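Local coordinates for putative glycosyl hydrolase (Bacteroides thetaiotaomicron VPI-5482, PDB 3K11) that is probably a carbohydrate-degrading hydrolase of glycosyl hydrolase family 88, at the interface of chains A and B. Sequence-based numbering; all coordinates share one arbitrary frame. Chains: chain A/B, Putative glycosyl hydrolase.

Contact 1: the interface of chains A and B. Residues chain A 193, 200, 379; chain B 423, 439-440.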
loop_
_atom_site.group_PDB
_atom_site.type_symbol
_atom_site.label_atom_id
_atom_site.label_comp_id
_atom_site.label_asym_id
_atom_site.label_seq_id
_atom_site.Cartn_x
_atom_site.Cartn_y
_atom_site.Cartn_z
ATOM N N ARG A 193 15.040 -4.047 27.910
ATOM C CA ARG A 193 15.781 -4.059 26.663
ATOM C C ARG A 193 14.791 -3.980 25.543
ATOM O O ARG A 193 13.703 -4.534 25.669
ATOM C CB ARG A 193 16.635 -5.314 26.470
ATOM C CG ARG A 193 15.864 -6.595 26.167
ATOM C CD ARG A 193 16.777 -7.810 26.171
ATOM N NE ARG A 193 16.149 -9.042 25.632
ATOM C CZ ARG A 193 16.112 -9.358 24.344
ATOM N NH1 ARG A 193 16.617 -8.554 23.430
ATOM N NH2 ARG A 193 15.534 -10.477 23.968
ATOM N N TRP A 200 7.109 -5.634 24.598
ATOM C CA TRP A 200 7.294 -6.460 23.401
ATOM C C TRP A 200 6.003 -7.162 23.106
ATOM O O TRP A 200 5.453 -7.852 23.971
ATOM C CB TRP A 200 8.348 -7.517 23.679
ATOM C CG TRP A 200 9.741 -7.013 23.722
ATOM C CD1 TRP A 200 10.272 -6.065 24.560
ATOM C CD2 TRP A 200 10.806 -7.502 22.933
ATOM N NE1 TRP A 200 11.607 -5.918 24.309
ATOM C CE2 TRP A 200 11.975 -6.800 23.328
ATOM C CE3 TRP A 200 10.891 -8.469 21.920
ATOM C CZ2 TRP A 200 13.233 -7.053 22.762
ATOM C CZ3 TRP A 200 12.126 -8.697 21.327
ATOM C CH2 TRP A 200 13.293 -8.011 21.770
ATOM N N GLY A 379 14.744 -9.293 17.337
ATOM C CA GLY A 379 14.462 -8.347 18.399
ATOM C C GLY A 379 13.699 -7.128 17.873
ATOM O O GLY A 379 13.012 -7.199 16.846
ATOM N N ASP B 423 20.924 -6.090 19.898
ATOM C CA ASP B 423 20.144 -7.141 19.213
ATOM C C ASP B 423 20.089 -6.889 17.692
ATOM O O ASP B 423 19.102 -7.176 17.055
ATOM C CB ASP B 423 18.748 -7.164 19.858
ATOM C CG ASP B 423 18.157 -8.522 19.989
ATOM O OD1 ASP B 423 18.756 -9.527 19.564
ATOM O OD2 ASP B 423 17.052 -8.549 20.523
ATOM N N ILE B 439 23.654 -7.615 22.936
ATOM C CA ILE B 439 22.256 -7.535 23.381
ATOM C C ILE B 439 22.359 -7.139 24.867
ATOM O O ILE B 439 23.125 -7.752 25.627
ATOM C CB ILE B 439 21.521 -8.923 23.309
ATOM C CG1 ILE B 439 21.576 -9.529 21.875
ATOM C CG2 ILE B 439 20.087 -8.803 23.826
ATOM C CD1 ILE B 439 20.958 -10.978 21.748
ATOM N N PHE B 440 21.591 -6.133 25.287
ATOM C CA PHE B 440 21.629 -5.683 26.661
ATOM C C PHE B 440 20.384 -4.896 27.065
ATOM O O PHE B 440 19.680 -4.320 26.207
ATOM C CB PHE B 440 22.861 -4.790 26.889
ATOM C CG PHE B 440 22.860 -3.528 26.072
ATOM C CD1 PHE B 440 23.411 -3.513 24.806
ATOM C CD2 PHE B 440 22.300 -2.353 26.566
ATOM C CE1 PHE B 440 23.402 -2.359 24.039
ATOM C CE2 PHE B 440 22.294 -1.176 25.809
ATOM C CZ PHE B 440 22.819 -1.173 24.539
HETATM O O HOH W 1 17.476 -9.427 16.430
#
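Carboxylate oxygen OD2 of B:Asp423 takes a salt bridge from the guanidinium of A:Arg193, with NH1 2.9 Å from OD2 and an angle of 153° at the hydrogen. The oxygen lies in the guanidinium plane, at its edge, yet the arginine comes at the carboxylate from above its plane, and the two flat groups are turned 59° apart. The same OD2 also lies close to CA of A:Gly379, at 3.4 Å, and in the plane of the A:Trp200 ring at the edge where CH2 sits.

A:Arg193 starts with CG between its backbone N and carbonyl carbon (chi1 72°), then runs extended from CG to NE, which carries the guanidinium out to the acid. One face of that group is covered by A:Trp200, whose CZ2 stands 3.7 Å above the plane, toward the rim. The indole is itself tied back, NE1 donating to the carbonyl O of A:Arg193 at 2.9 Å, and as a second-shell support it is likely to limit how the guanidinium can turn. From chain B the methyl CG2 of B:Ile439 packs against NH1 of A:Arg193 at 3.5 Å. Water 1 links the backbone N of A:Gly379 to the carbonyl O of B:Asp423, a second, water-mediated link beside the salt bridge.

Apart from A:Trp200, which ends strand 198-200, these residues lie in loops; B:Asp423 occupies the turn between strands 420-422 and 425-427, and B:Ile439 and B:Phe440 belong to the C-terminal tail.

Contact 2: the interface of chains A and B. Residues chain A 194-195, 380-382; chain B 348, 427-429, 442.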
loop_
_atom_site.group_PDB
_atom_site.type_symbol
_atom_site.label_atom_id
_atom_site.label_comp_id
_atom_site.label_asym_id
_atom_site.label_seq_id
_atom_site.Cartn_x
_atom_site.Cartn_y
_atom_site.Cartn_z
ATOM N N PRO A 194 15.139 -3.274 24.466
ATOM C CA PRO A 194 16.378 -2.478 24.271
ATOM C C PRO A 194 16.402 -1.140 24.977
ATOM O O PRO A 194 17.409 -0.426 24.887
ATOM C CB PRO A 194 16.421 -2.297 22.756
ATOM C CG PRO A 194 14.986 -2.254 22.354
ATOM C CD PRO A 194 14.311 -3.284 23.246
ATOM N N GLN A 195 15.299 -0.790 25.641
ATOM C CA GLN A 195 15.135 0.463 26.327
ATOM C C GLN A 195 14.422 0.145 27.646
ATOM O O GLN A 195 13.812 -0.925 27.798
ATOM C CB GLN A 195 14.261 1.429 25.539
ATOM C CG GLN A 195 14.807 1.835 24.151
ATOM C CD GLN A 195 16.022 2.768 24.184
ATOM O OE1 GLN A 195 16.359 3.350 25.237
ATOM N NE2 GLN A 195 16.698 2.916 23.013
HETATM N N MSE A 380 13.858 -6.003 18.559
HETATM C CA MSE A 380 13.063 -4.793 18.297
HETATM C C MSE A 380 13.877 -3.711 17.645
HETATM O O MSE A 380 14.978 -3.397 18.090
HETATM C CB MSE A 380 12.521 -4.256 19.623
HETATM C CG MSE A 380 11.554 -3.057 19.465
HETATM SE SE MSE A 380 10.909 -2.434 21.138
HETATM C CE MSE A 380 9.960 -4.139 21.611
ATOM N N ALA A 381 13.339 -3.109 16.603
ATOM C CA ALA A 381 14.000 -1.999 15.945
ATOM C C ALA A 381 13.006 -0.825 15.802
ATOM O O ALA A 381 11.757 -1.009 15.880
ATOM C CB ALA A 381 14.512 -2.416 14.531
ATOM N N PHE A 382 13.568 0.340 15.503
ATOM C CA PHE A 382 12.797 1.493 15.123
ATOM C C PHE A 382 13.160 2.008 13.723
ATOM O O PHE A 382 13.076 3.187 13.416
ATOM C CB PHE A 382 12.888 2.570 16.208
ATOM C CG PHE A 382 12.182 2.159 17.438
ATOM C CD1 PHE A 382 10.800 2.056 17.433
ATOM C CD2 PHE A 382 12.864 1.770 18.548
ATOM C CE1 PHE A 382 10.123 1.583 18.529
ATOM C CE2 PHE A 382 12.195 1.319 19.624
ATOM C CZ PHE A 382 10.836 1.245 19.627
ATOM N N ILE B 348 14.480 8.098 20.812
ATOM C CA ILE B 348 14.425 6.640 20.744
ATOM C C ILE B 348 13.612 6.252 19.496
ATOM O O ILE B 348 13.986 5.347 18.691
ATOM C CB ILE B 348 13.784 6.016 22.013
ATOM C CG1 ILE B 348 14.703 6.163 23.236
ATOM C CG2 ILE B 348 13.491 4.540 21.760
ATOM C CD1 ILE B 348 14.043 5.857 24.614
ATOM N N GLN B 427 19.896 1.419 18.136
ATOM C CA GLN B 427 19.098 2.013 19.195
ATOM C C GLN B 427 19.729 3.282 19.698
ATOM O O GLN B 427 20.943 3.368 19.819
ATOM C CB GLN B 427 18.887 1.023 20.339
ATOM C CG GLN B 427 17.969 -0.148 19.965
ATOM C CD GLN B 427 16.483 0.228 19.903
ATOM O OE1 GLN B 427 16.077 1.245 20.460
ATOM N NE2 GLN B 427 15.650 -0.649 19.314
ATOM N N TYR B 428 18.894 4.282 19.982
ATOM C CA TYR B 428 19.368 5.564 20.497
ATOM C C TYR B 428 19.313 5.623 22.005
ATOM O O TYR B 428 18.260 5.370 22.592
ATOM C CB TYR B 428 18.605 6.735 19.850
ATOM C CG TYR B 428 19.329 7.259 18.635
ATOM C CD1 TYR B 428 19.586 6.438 17.541
ATOM C CD2 TYR B 428 19.812 8.556 18.586
ATOM C CE1 TYR B 428 20.311 6.900 16.447
ATOM C CE2 TYR B 428 20.520 9.027 17.498
ATOM C CZ TYR B 428 20.798 8.179 16.413
ATOM O OH TYR B 428 21.512 8.636 15.295
ATOM N N TYR B 429 20.425 6.021 22.622
ATOM C CA TYR B 429 20.527 6.133 24.083
ATOM C C TYR B 429 20.959 7.561 24.422
ATOM O O TYR B 429 21.808 8.114 23.776
ATOM C CB TYR B 429 21.526 5.100 24.652
ATOM C CG TYR B 429 21.045 3.694 24.377
ATOM C CD1 TYR B 429 20.049 3.117 25.163
ATOM C CD2 TYR B 429 21.525 2.972 23.309
ATOM C CE1 TYR B 429 19.554 1.865 24.885
ATOM C CE2 TYR B 429 21.030 1.713 23.028
ATOM C CZ TYR B 429 20.033 1.170 23.802
ATOM O OH TYR B 429 19.524 -0.084 23.510
ATOM N N VAL B 442 19.000 -1.776 29.554
ATOM C CA VAL B 442 19.431 -0.497 30.108
ATOM C C VAL B 442 19.385 -0.589 31.658
ATOM O O VAL B 442 18.349 -0.980 32.256
ATOM C CB VAL B 442 18.528 0.629 29.619
ATOM C CG1 VAL B 442 18.935 1.961 30.211
ATOM C CG2 VAL B 442 18.580 0.687 28.123
#
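Two copies of the same protein meet here in a patch that mixes hydrogen bonds with apolar packing, loops of chain A against strand 425-427, the loop after it and helix 347-362 of chain B; it joins the two chains in the deposited assembly, and whether the pairing persists in solution the structure alone does not show. A:Gln195 is the main probe from chain A. Its chain bends at chi2 (-71°), turning the amide into chain B, where NE2 gives one hydrogen bond to the carbonyl O of B:Tyr428 at 2.9 Å and another to the side-chain OE1 of B:Gln427 at 3.1 Å. The second is nearly straight, 170° at the hydrogen, and OE1 lies in the donor's amide plane; the first meets its carbonyl from above the plane.

The amide of this glutamine sits between B:Ile348 and B:Tyr429: methyl CD1 of the isoleucine comes tip to tip against CD at 3.7 Å, while the tyrosine ring, tilted 30° from the amide, brings up CE1. An alanine here would probably leave the carbonyl of B:Tyr428 and OE1 of B:Gln427 without this donor and open a gap between the isoleucine and the tyrosine.

B:Gln427 lays its amide across CB and CG of A:Pro194, with CD 3.8 Å from CG, and its NE2 makes a weak bond to the carbonyl O of selenomethionine A:Met380. Beyond, B:Tyr429 donates its phenol OH to the carbonyl O of A:Pro194 at 2.5 Å, in the carbonyl plane and on a lone pair.

Contact 3: the interface of chains A and B. Residues chain A 382-385, 388; chain B 24, 307-309, 352-353, 356.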
loop_
_atom_site.group_PDB
_atom_site.type_symbol
_atom_site.label_atom_id
_atom_site.label_comp_id
_atom_site.label_asym_id
_atom_site.label_seq_id
_atom_site.Cartn_x
_atom_site.Cartn_y
_atom_site.Cartn_z
ATOM N N PHE A 382 13.568 0.340 15.503
ATOM C CA PHE A 382 12.797 1.493 15.123
ATOM C C PHE A 382 13.160 2.008 13.723
ATOM O O PHE A 382 13.076 3.187 13.416
ATOM C CB PHE A 382 12.888 2.570 16.208
ATOM C CG PHE A 382 12.182 2.159 17.438
ATOM C CD1 PHE A 382 10.800 2.056 17.433
ATOM C CD2 PHE A 382 12.864 1.770 18.548
ATOM C CE1 PHE A 382 10.123 1.583 18.529
ATOM C CE2 PHE A 382 12.195 1.319 19.624
ATOM C CZ PHE A 382 10.836 1.245 19.627
ATOM N N ASP A 383 13.558 1.079 12.869
ATOM C CA ASP A 383 13.771 1.388 11.440
ATOM C C ASP A 383 13.317 0.170 10.649
ATOM O O ASP A 383 13.329 -0.944 11.174
ATOM C CB ASP A 383 15.231 1.759 11.125
ATOM C CG ASP A 383 16.169 0.569 11.162
ATOM O OD1 ASP A 383 16.119 -0.251 10.204
ATOM O OD2 ASP A 383 16.999 0.497 12.106
ATOM N N PRO A 384 12.862 0.383 9.404
ATOM C CA PRO A 384 12.367 -0.753 8.624
ATOM C C PRO A 384 13.412 -1.679 8.045
ATOM O O PRO A 384 13.120 -2.844 7.828
ATOM C CB PRO A 384 11.604 -0.091 7.478
ATOM C CG PRO A 384 12.287 1.257 7.311
ATOM C CD PRO A 384 12.660 1.679 8.727
ATOM N N ALA A 385 14.611 -1.185 7.782
ATOM C CA ALA A 385 15.667 -2.053 7.207
ATOM C C ALA A 385 15.937 -3.297 8.056
ATOM O O ALA A 385 16.062 -4.397 7.534
ATOM C CB ALA A 385 16.965 -1.230 6.969
ATOM N N TYR A 388 13.062 -5.735 7.332
ATOM C CA TYR A 388 13.046 -6.221 5.939
ATOM C C TYR A 388 14.139 -7.241 5.664
ATOM O O TYR A 388 13.932 -8.143 4.851
ATOM C CB TYR A 388 13.208 -5.067 4.954
ATOM C CG TYR A 388 11.982 -4.321 4.520
ATOM C CD1 TYR A 388 11.331 -3.447 5.386
ATOM C CD2 TYR A 388 11.559 -4.350 3.184
ATOM C CE1 TYR A 388 10.249 -2.704 4.970
ATOM C CE2 TYR A 388 10.475 -3.598 2.757
ATOM C CZ TYR A 388 9.828 -2.770 3.637
ATOM O OH TYR A 388 8.794 -1.988 3.204
ATOM N N TYR B 24 24.285 -0.431 6.986
ATOM C CA TYR B 24 23.379 -0.423 8.130
ATOM C C TYR B 24 24.234 -0.398 9.394
ATOM O O TYR B 24 25.347 -0.863 9.395
ATOM C CB TYR B 24 22.497 -1.696 8.157
ATOM C CG TYR B 24 21.478 -1.663 9.284
ATOM C CD1 TYR B 24 20.247 -1.019 9.123
ATOM C CD2 TYR B 24 21.779 -2.184 10.538
ATOM C CE1 TYR B 24 19.371 -0.921 10.184
ATOM C CE2 TYR B 24 20.869 -2.114 11.598
ATOM C CZ TYR B 24 19.687 -1.453 11.417
ATOM O OH TYR B 24 18.800 -1.350 12.442
ATOM N N GLN B 307 8.926 5.240 5.241
ATOM C CA GLN B 307 10.306 4.973 4.901
ATOM C C GLN B 307 10.416 3.551 4.353
ATOM O O GLN B 307 9.871 2.598 4.934
ATOM C CB GLN B 307 11.189 5.084 6.144
ATOM C CG GLN B 307 12.692 5.034 5.807
ATOM C CD GLN B 307 13.556 5.226 7.031
ATOM O OE1 GLN B 307 13.176 4.821 8.102
ATOM N NE2 GLN B 307 14.742 5.809 6.856
ATOM N N SER B 308 11.132 3.382 3.244
ATOM C CA SER B 308 11.339 2.063 2.658
ATOM C C SER B 308 12.340 1.261 3.444
ATOM O O SER B 308 13.107 1.792 4.266
ATOM C CB SER B 308 11.876 2.172 1.200
ATOM O OG SER B 308 13.286 2.484 1.218
ATOM N N GLY B 309 12.371 -0.035 3.162
ATOM C CA GLY B 309 13.365 -0.931 3.694
ATOM C C GLY B 309 14.801 -0.636 3.325
ATOM O O GLY B 309 15.705 -1.210 3.897
ATOM N N PRO B 352 16.907 6.189 14.915
ATOM C CA PRO B 352 17.226 5.136 13.943
ATOM C C PRO B 352 16.689 5.358 12.534
ATOM O O PRO B 352 17.291 4.873 11.560
ATOM C CB PRO B 352 16.624 3.896 14.591
ATOM C CG PRO B 352 16.641 4.193 16.044
ATOM C CD PRO B 352 16.189 5.636 16.078
ATOM N N VAL B 353 15.584 6.096 12.425
ATOM C CA VAL B 353 15.025 6.511 11.144
ATOM C C VAL B 353 15.995 7.442 10.430
ATOM O O VAL B 353 16.337 7.247 9.276
ATOM C CB VAL B 353 13.669 7.196 11.322
ATOM C CG1 VAL B 353 13.083 7.621 9.944
ATOM C CG2 VAL B 353 12.679 6.232 12.041
ATOM N N LEU B 356 19.361 5.483 9.508
ATOM C CA LEU B 356 19.180 4.617 8.344
ATOM C C LEU B 356 19.076 5.479 7.104
ATOM O O LEU B 356 19.635 5.161 6.031
ATOM C CB LEU B 356 17.913 3.779 8.485
ATOM C CG LEU B 356 17.546 2.945 7.262
ATOM C CD1 LEU B 356 18.671 1.940 6.883
ATOM C CD2 LEU B 356 16.189 2.251 7.410
HETATM O O HOH W 2 18.921 2.591 11.887
HETATM O O HOH W 3 8.372 0.374 4.867
#
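With CG set between its backbone N and carbonyl carbon (chi1 73°), A:Asp383 holds its carboxylate toward chain B, where B:Tyr24, CG anti to the backbone N (chi1 -176°), brings its phenol up tip to tip. In this glycosyl hydrolase family 88 protein the pair joins the start of helix 384-388 of chain A to a loop of chain B. OH of B:Tyr24 donates to OD2 of A:Asp383 at 2.6 Å, on the syn lone pair, with ring and carboxylate planes 53° apart. Water 2 also reaches OD2 of A:Asp383, at 2.9 Å, and passes the link on to the carbonyl O of B:Pro352, so the carboxylate oxygen is gripped by a phenol and a water.

Next along chain A, the A:Pro384 ring sits across the extended B:Gln307 at about a right angle, its CD near OE1 and its CG near the carbonyl O of B:Ser308. The glutamine is steadied from its own chain, NE2 donating to the carbonyl O of B:Val353 at 3.2 Å. A:Ala385 puts its methyl against the fork of B:Leu356, CB to CD2 being 3.6 Å, and that leucine methyl also backs CD of A:Pro384 at 3.8 Å.

At the far end of the short helix, CA of B:Gly309 stands over the centre of the A:Tyr388 ring, 3.6 Å from the centroid, a CH-pi contact. The phenol OH of A:Tyr388 then reaches water 3, which binds the carbonyl O of B:Gln307 at 2.7 Å.

Contact 4: the interface of chains A and B. Residues chain A 380-381, 383, 386, 390; chain B 20, 24, 423-425, 427.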
loop_
_atom_site.group_PDB
_atom_site.type_symbol
_atom_site.label_atom_id
_atom_site.label_comp_id
_atom_site.label_asym_id
_atom_site.label_seq_id
_atom_site.Cartn_x
_atom_site.Cartn_y
_atom_site.Cartn_z
HETATM N N MSE A 380 13.858 -6.003 18.559
HETATM C CA MSE A 380 13.063 -4.793 18.297
HETATM C C MSE A 380 13.877 -3.711 17.645
HETATM O O MSE A 380 14.978 -3.397 18.090
HETATM C CB MSE A 380 12.521 -4.256 19.623
HETATM C CG MSE A 380 11.554 -3.057 19.465
HETATM SE SE MSE A 380 10.909 -2.434 21.138
HETATM C CE MSE A 380 9.960 -4.139 21.611
ATOM N N ALA A 381 13.339 -3.109 16.603
ATOM C CA ALA A 381 14.000 -1.999 15.945
ATOM C C ALA A 381 13.006 -0.825 15.802
ATOM O O ALA A 381 11.757 -1.009 15.880
ATOM C CB ALA A 381 14.512 -2.416 14.531
ATOM N N ASP A 383 13.558 1.079 12.869
ATOM C CA ASP A 383 13.771 1.388 11.440
ATOM C C ASP A 383 13.317 0.170 10.649
ATOM O O ASP A 383 13.329 -0.944 11.174
ATOM C CB ASP A 383 15.231 1.759 11.125
ATOM C CG ASP A 383 16.169 0.569 11.162
ATOM O OD1 ASP A 383 16.119 -0.251 10.204
ATOM O OD2 ASP A 383 16.999 0.497 12.106
ATOM N N PHE A 386 16.003 -3.130 9.366
ATOM C CA PHE A 386 16.195 -4.250 10.277
ATOM C C PHE A 386 15.167 -5.348 9.990
ATOM O O PHE A 386 15.515 -6.521 9.788
ATOM C CB PHE A 386 16.087 -3.750 11.718
ATOM C CG PHE A 386 16.055 -4.852 12.752
ATOM C CD1 PHE A 386 17.221 -5.421 13.200
ATOM C CD2 PHE A 386 14.856 -5.332 13.238
ATOM C CE1 PHE A 386 17.198 -6.407 14.129
ATOM C CE2 PHE A 386 14.851 -6.304 14.225
ATOM C CZ PHE A 386 16.025 -6.850 14.626
ATOM N N ARG A 390 15.781 -9.319 7.983
ATOM C CA ARG A 390 15.978 -10.460 8.923
ATOM C C ARG A 390 16.204 -11.728 8.134
ATOM O O ARG A 390 15.412 -12.067 7.249
ATOM C CB ARG A 390 14.780 -10.639 9.838
ATOM C CG ARG A 390 14.504 -9.471 10.823
ATOM C CD ARG A 390 15.673 -9.006 11.626
ATOM N NE ARG A 390 16.253 -10.062 12.461
ATOM C CZ ARG A 390 17.560 -10.238 12.687
ATOM N NH1 ARG A 390 18.467 -9.465 12.126
ATOM N NH2 ARG A 390 17.949 -11.240 13.465
ATOM N N TYR B 20 22.215 -6.925 3.918
ATOM C CA TYR B 20 21.772 -5.575 3.482
ATOM C C TYR B 20 22.336 -5.251 2.132
ATOM O O TYR B 20 23.448 -5.611 1.850
ATOM C CB TYR B 20 22.235 -4.490 4.479
ATOM C CG TYR B 20 21.667 -4.671 5.879
ATOM C CD1 TYR B 20 20.303 -4.448 6.133
ATOM C CD2 TYR B 20 22.473 -5.070 6.952
ATOM C CE1 TYR B 20 19.760 -4.607 7.420
ATOM C CE2 TYR B 20 21.931 -5.256 8.236
ATOM C CZ TYR B 20 20.583 -5.017 8.458
ATOM O OH TYR B 20 19.989 -5.200 9.688
ATOM N N TYR B 24 24.285 -0.431 6.986
ATOM C CA TYR B 24 23.379 -0.423 8.130
ATOM C C TYR B 24 24.234 -0.398 9.394
ATOM O O TYR B 24 25.347 -0.863 9.395
ATOM C CB TYR B 24 22.497 -1.696 8.157
ATOM C CG TYR B 24 21.478 -1.663 9.284
ATOM C CD1 TYR B 24 20.247 -1.019 9.123
ATOM C CD2 TYR B 24 21.779 -2.184 10.538
ATOM C CE1 TYR B 24 19.371 -0.921 10.184
ATOM C CE2 TYR B 24 20.869 -2.114 11.598
ATOM C CZ TYR B 24 19.687 -1.453 11.417
ATOM O OH TYR B 24 18.800 -1.350 12.442
ATOM N N ASP B 423 20.924 -6.090 19.898
ATOM C CA ASP B 423 20.144 -7.141 19.213
ATOM C C ASP B 423 20.089 -6.889 17.692
ATOM O O ASP B 423 19.102 -7.176 17.055
ATOM C CB ASP B 423 18.748 -7.164 19.858
ATOM C CG ASP B 423 18.157 -8.522 19.989
ATOM O OD1 ASP B 423 18.756 -9.527 19.564
ATOM O OD2 ASP B 423 17.052 -8.549 20.523
ATOM N N SER B 424 21.191 -6.367 17.118
ATOM C CA SER B 424 21.372 -6.194 15.688
ATOM C C SER B 424 20.609 -5.018 15.114
ATOM O O SER B 424 20.563 -4.866 13.889
ATOM C CB SER B 424 20.979 -7.478 14.913
ATOM O OG SER B 424 21.726 -8.607 15.327
ATOM N N ALA B 425 20.004 -4.200 15.980
ATOM C CA ALA B 425 19.244 -2.997 15.568
ATOM C C ALA B 425 19.917 -1.742 16.138
ATOM O O ALA B 425 20.378 -1.745 17.269
ATOM C CB ALA B 425 17.781 -3.074 16.103
ATOM N N GLN B 427 19.896 1.419 18.136
ATOM C CA GLN B 427 19.098 2.013 19.195
ATOM C C GLN B 427 19.729 3.282 19.698
ATOM O O GLN B 427 20.943 3.368 19.819
ATOM C CB GLN B 427 18.887 1.023 20.339
ATOM C CG GLN B 427 17.969 -0.148 19.965
ATOM C CD GLN B 427 16.483 0.228 19.903
ATOM O OE1 GLN B 427 16.077 1.245 20.460
ATOM N NE2 GLN B 427 15.650 -0.649 19.314
HETATM O O HOH W 4 18.126 -7.416 9.929
HETATM O O HOH W 5 15.877 -5.975 21.015
HETATM O O HOH W 6 21.034 -10.368 12.982
#
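The ring of A:Phe386 is packed on both faces, by B:Ala425 from the partner and by A:Arg390 from its own chain, while water bridges the chains at two separate edges of the contact. In this glycosyl hydrolase family 88 protein the phenylalanine lies on helix 384-388 and meets the hairpin turn of chain B that leads into strand 425-427.

CG of A:Phe386 is anti to the backbone N (chi1 171°), which points the ring at the turn. Methyl CB of B:Ala425 stands 3.7 Å above one face, toward the rim; CD of A:Arg390 covers the centre of the other. The ring's CD1 comes 3.5 Å from the carbonyl O of B:Ser424, and beside it the methyls of A:Ala381 and B:Ala425 touch, CB to CB at 3.7 Å.

A:Asp383, already bonded to B:Tyr24, uses its other oxygen to cap the helix start: backbone N of A:Phe386 donates to OD1 at 3.0 Å, from the syn side. An alanine in place of this aspartate would probably leave the B:Tyr24 phenol and this helix N-H without their acceptors and let the phenylalanine shift.

At the wet edge by A:Arg390, the guanidinium holds waters 4 and 6 in its plane. Water 4, 3.0 Å from NH1 of A:Arg390, also binds OH of B:Tyr20 and the carbonyl O of A:Phe386; water 6 reaches OG of B:Ser424 at 3.0 Å. At the opposite edge water 5, 2.9 Å from OD2 of B:Asp423, also meets the backbone N of A:Met380.

The four contacts form a continuous band between chains A and B. Contacts 1 and 2 have centres about 8 Å apart, as do contacts 3 and 4, while contacts 1 and 3 mark the ends at about 17 Å. Contact 4 lies about 10 Å from both contact 1 and contact 2, sharing B:Asp423 with the first and A:Met380, A:Ala381 and B:Gln427 with the second; A:Phe382 joins contacts 2 and 3, and A:Asp383 with B:Tyr24 joins 3 and 4. Chain A's stretch 379-390 enters all four, so a change in its course would probably be felt throughout this junction of the deposited three-chain assembly, though A:Arg193 to A:Gln195 add a second patch.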